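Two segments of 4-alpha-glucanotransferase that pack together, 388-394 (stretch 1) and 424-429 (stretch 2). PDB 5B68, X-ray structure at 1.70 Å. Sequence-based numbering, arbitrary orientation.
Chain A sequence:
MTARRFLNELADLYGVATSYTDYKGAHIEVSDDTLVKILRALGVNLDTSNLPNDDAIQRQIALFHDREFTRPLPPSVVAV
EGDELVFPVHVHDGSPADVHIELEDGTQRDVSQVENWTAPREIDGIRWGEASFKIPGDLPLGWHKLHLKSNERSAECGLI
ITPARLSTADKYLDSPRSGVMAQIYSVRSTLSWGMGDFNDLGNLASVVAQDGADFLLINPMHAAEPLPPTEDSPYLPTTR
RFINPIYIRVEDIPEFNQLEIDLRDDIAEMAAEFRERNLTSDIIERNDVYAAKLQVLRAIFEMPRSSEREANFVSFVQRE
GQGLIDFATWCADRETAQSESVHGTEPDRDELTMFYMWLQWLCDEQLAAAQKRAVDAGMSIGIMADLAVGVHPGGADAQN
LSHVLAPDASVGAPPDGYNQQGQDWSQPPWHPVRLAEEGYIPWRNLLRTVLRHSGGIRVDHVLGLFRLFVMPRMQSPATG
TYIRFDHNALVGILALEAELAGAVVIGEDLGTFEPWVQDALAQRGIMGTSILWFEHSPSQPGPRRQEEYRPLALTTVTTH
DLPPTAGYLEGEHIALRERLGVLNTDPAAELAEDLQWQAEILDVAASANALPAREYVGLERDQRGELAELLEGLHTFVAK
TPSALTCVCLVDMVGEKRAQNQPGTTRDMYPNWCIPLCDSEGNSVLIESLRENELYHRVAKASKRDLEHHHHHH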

ATOM      1  N   ALA A 388       0.200   1.712   1.070  1.00 18.53           N
ATOM      2  CA  ALA A 388       1.527   1.992   1.443  1.00 20.90           C
ATOM      3  C   ALA A 388       2.218   0.705   2.019  1.00 19.95           C
ATOM      4  O   ALA A 388       1.516  -0.207   2.485  1.00 19.82           O
ATOM      5  CB  ALA A 388       1.473   3.109   2.482  1.00 19.98           C
ATOM      6  N   VAL A 389       3.534   0.659   2.011  1.00 22.78           N
ATOM      7  CA  VAL A 389       4.302  -0.488   2.515  1.00 25.80           C
ATOM      8  C   VAL A 389       4.248  -0.616   4.051  1.00 22.31           C
ATOM      9  O   VAL A 389       4.401  -1.700   4.600  1.00 19.99           O
ATOM     10  CB  VAL A 389       5.836  -0.426   2.194  1.00 30.63           C
ATOM     11  CG1 VAL A 389       6.378  -1.851   2.306  1.00 38.07           C
ATOM     12  CG2 VAL A 389       6.098   0.088   0.837  1.00 36.73           C
ATOM     13  N   GLY A 390       4.118   0.511   4.717  1.00 19.67           N
ATOM     14  CA  GLY A 390       4.276   0.493   6.155  1.00 21.85           C
ATOM     15  C   GLY A 390       3.887   1.780   6.811  1.00 21.64           C
ATOM     16  O   GLY A 390       3.293   2.645   6.222  1.00 23.69           O
ATOM     17  N   VAL A 391       4.189   1.847   8.093  1.00 23.07           N
ATOM     18  CA  VAL A 391       3.614   2.902   8.962  1.00 22.92           C
ATOM     19  C   VAL A 391       4.721   3.657   9.660  1.00 25.48           C
ATOM     20  O   VAL A 391       5.830   3.172   9.767  1.00 25.60           O
ATOM     21  CB  VAL A 391       2.641   2.338  10.011  1.00 23.78           C
ATOM     22  CG1 VAL A 391       1.457   1.626   9.367  1.00 24.77           C
ATOM     23  CG2 VAL A 391       3.342   1.419  11.029  1.00 22.05           C
ATOM     24  N   HIS A 392       4.352   4.802  10.204  1.00 27.37           N
ATOM     25  CA  HIS A 392       5.256   5.670  10.952  1.00 31.31           C
ATOM     26  C   HIS A 392       5.609   4.968  12.274  1.00 26.55           C
ATOM     27  O   HIS A 392       4.719   4.446  12.921  1.00 27.52           O
ATOM     28  CB  HIS A 392       4.571   6.979  11.248  1.00 30.51           C
ATOM     29  CG  HIS A 392       5.493   8.046  11.737  1.00 34.50           C
ATOM     30  ND1 HIS A 392       6.055   8.015  12.980  1.00 33.66           N
ATOM     31  CD2 HIS A 392       5.935   9.192  11.154  1.00 39.92           C
ATOM     32  CE1 HIS A 392       6.803   9.093  13.159  1.00 37.24           C
ATOM     33  NE2 HIS A 392       6.734   9.830  12.070  1.00 32.48           N
ATOM     34  N   PRO A 393       6.922   4.903  12.633  1.00 25.83           N
ATOM     35  CA  PRO A 393       7.398   4.143  13.815  1.00 26.30           C
ATOM     36  C   PRO A 393       6.868   4.579  15.216  1.00 29.29           C
ATOM     37  O   PRO A 393       6.855   3.793  16.159  1.00 33.56           O
ATOM     38  CB  PRO A 393       8.908   4.332  13.767  1.00 30.23           C
ATOM     39  CG  PRO A 393       9.123   5.578  12.952  1.00 27.19           C
ATOM     40  CD  PRO A 393       8.048   5.467  11.873  1.00 27.64           C
ATOM     41  N   GLY A 394       6.451   5.811  15.356  1.00 30.74           N
ATOM     42  CA  GLY A 394       5.893   6.263  16.647  1.00 30.87           C
ATOM     43  C   GLY A 394       4.396   6.411  16.648  1.00 29.48           C
ATOM     44  O   GLY A 394       3.870   7.102  17.483  1.00 30.01           O
ATOM     45  N   ASP A 424      16.532   4.009   4.035  1.00 28.50           N
ATOM     46  CA  ASP A 424      15.811   3.622   5.227  1.00 29.45           C
ATOM     47  C   ASP A 424      14.459   4.292   5.145  1.00 29.54           C
ATOM     48  O   ASP A 424      14.393   5.490   5.147  1.00 29.24           O
ATOM     49  CB  ASP A 424      16.552   4.136   6.455  1.00 29.37           C
ATOM     50  CG  ASP A 424      15.881   3.746   7.763  1.00 33.31           C
ATOM     51  OD1 ASP A 424      14.949   2.941   7.743  1.00 27.76           O
ATOM     52  OD2 ASP A 424      16.314   4.241   8.809  1.00 28.18           O
ATOM     53  N   TRP A 425      13.385   3.518   5.074  1.00 27.03           N
ATOM     54  CA  TRP A 425      12.037   4.069   4.985  1.00 27.82           C
ATOM     55  C   TRP A 425      11.418   4.306   6.354  1.00 29.48           C
ATOM     56  O   TRP A 425      10.400   4.935   6.468  1.00 27.51           O
ATOM     57  CB  TRP A 425      11.134   3.158   4.162  1.00 29.02           C
ATOM     58  CG  TRP A 425      11.633   2.909   2.804  1.00 29.46           C
ATOM     59  CD1 TRP A 425      12.483   3.677   2.115  1.00 34.38           C
ATOM     60  CD2 TRP A 425      11.318   1.803   1.957  1.00 30.62           C
ATOM     61  NE1 TRP A 425      12.733   3.137   0.896  1.00 32.54           N
ATOM     62  CE2 TRP A 425      12.026   1.979   0.773  1.00 30.83           C
ATOM     63  CE3 TRP A 425      10.515   0.680   2.091  1.00 28.87           C
ATOM     64  CZ2 TRP A 425      11.948   1.085  -0.276  1.00 32.59           C
ATOM     65  CZ3 TRP A 425      10.440  -0.203   1.044  1.00 31.34           C
ATOM     66  CH2 TRP A 425      11.157  -0.002  -0.114  1.00 28.54           C
ATOM     67  N   SER A 426      12.065   3.750   7.364  1.00 27.99           N
ATOM     68  CA  SER A 426      11.778   3.976   8.773  1.00 28.59           C
ATOM     69  C   SER A 426      10.643   3.141   9.373  1.00 26.32           C
ATOM     70  O   SER A 426      10.395   3.194  10.543  1.00 23.39           O
ATOM     71  CB  SER A 426      11.536   5.457   9.030  1.00 35.00           C
ATOM     72  OG  SER A 426      10.197   5.779   8.805  1.00 42.03           O
ATOM     73  N   GLN A 427       9.987   2.340   8.563  1.00 25.45           N
ATOM     74  CA  GLN A 427       8.832   1.596   9.033  1.00 23.53           C
ATOM     75  C   GLN A 427       9.201   0.393   9.890  1.00 21.90           C
ATOM     76  O   GLN A 427      10.168  -0.261   9.599  1.00 21.77           O
ATOM     77  CB  GLN A 427       8.016   1.154   7.834  1.00 26.68           C
ATOM     78  CG  GLN A 427       7.619   2.298   6.926  1.00 31.21           C
ATOM     79  CD  GLN A 427       7.690   1.923   5.481  1.00 34.81           C
ATOM     80  OE1 GLN A 427       8.095   0.830   5.150  1.00 40.12           O
ATOM     81  NE2 GLN A 427       7.270   2.813   4.616  1.00 34.95           N
ATOM     82  N   PRO A 428       8.404   0.074  10.904  1.00 22.04           N
ATOM     83  CA  PRO A 428       8.646  -1.186  11.609  1.00 20.73           C
ATOM     84  C   PRO A 428       8.049  -2.365  10.844  1.00 19.05           C
ATOM     85  O   PRO A 428       6.907  -2.289  10.415  1.00 22.83           O
ATOM     86  CB  PRO A 428       7.948  -0.965  12.955  1.00 22.16           C
ATOM     87  CG  PRO A 428       6.816  -0.059  12.662  1.00 24.27           C
ATOM     88  CD  PRO A 428       7.310   0.825  11.526  1.00 22.82           C
ATOM     89  N   PRO A 429       8.805  -3.447  10.651  1.00 18.62           N
ATOM     90  CA  PRO A 429       8.225  -4.529   9.855  1.00 19.36           C
ATOM     91  C   PRO A 429       7.301  -5.381  10.680  1.00 19.63           C
ATOM     92  O   PRO A 429       7.424  -5.478  11.878  1.00 19.86           O
ATOM     93  CB  PRO A 429       9.437  -5.322   9.439  1.00 19.82           C
ATOM     94  CG  PRO A 429      10.446  -5.106  10.522  1.00 20.43           C
ATOM     95  CD  PRO A 429      10.223  -3.691  10.950  1.00 20.74           C
TER
HETATM   96  O   HOH W   1       5.288  -0.819   8.885  1.00 31.91           O

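Two segments of one chain meet here, with their touching parts running 70° apart. They bury 336 Å² between them, both sides summed. The nearest CA atoms across the stretches are those of V391 and Q427, 5.4 Å apart. No direct hydrogen bond crosses the interface. Contact rests on van der Waals packing, one CA-H...O contact and one bridging water.

D424 does not reach stretch 1. Its OD1 accepts a weak hydrogen bond from S426 N at 3.0 Å, which links the two residues around W425.

W425 points its CA-to-CB bond toward stretch 1. Its CZ3 lies 4.4 Å from V389 CG2, a loose apolar contact made obliquely to the ring.

S426 has a positive phi of 83°. Its OG donates a very short hydrogen bond of 2.5 Å to W425 O, so the hydroxyl is used within its own stretch. Across the interface, S426 O sits 3.5 Å from P393 CD.

Q427 has the largest covered area of stretch 2. Its amide end packs over V389 and G390: OE1 is 3.9 Å from V389 CB, and CD is 3.8 Å from G390 CA. Glycine suits this spot, since an ideal CB on G390 would fall 2.8 Å from Q427 OE1, a clash. That OE1 is buried with no polar partner in the model. Q427 CA makes a CA-H...O contact with V391 O at 3.5 Å.

P428 is a proline and has no amide hydrogen to offer. Its ring CD lies 3.3 Å from V391 O. The same CD packs against V391 CG2 at 4.0 Å and P393 CB at 4.5 Å. Water 1 joins the backbones: it accepts from V391 N at 3.0 Å and donates to P428 O at 2.7 Å.

The CA-to-CB bond of P429 points away, and the residue makes no contact with stretch 1.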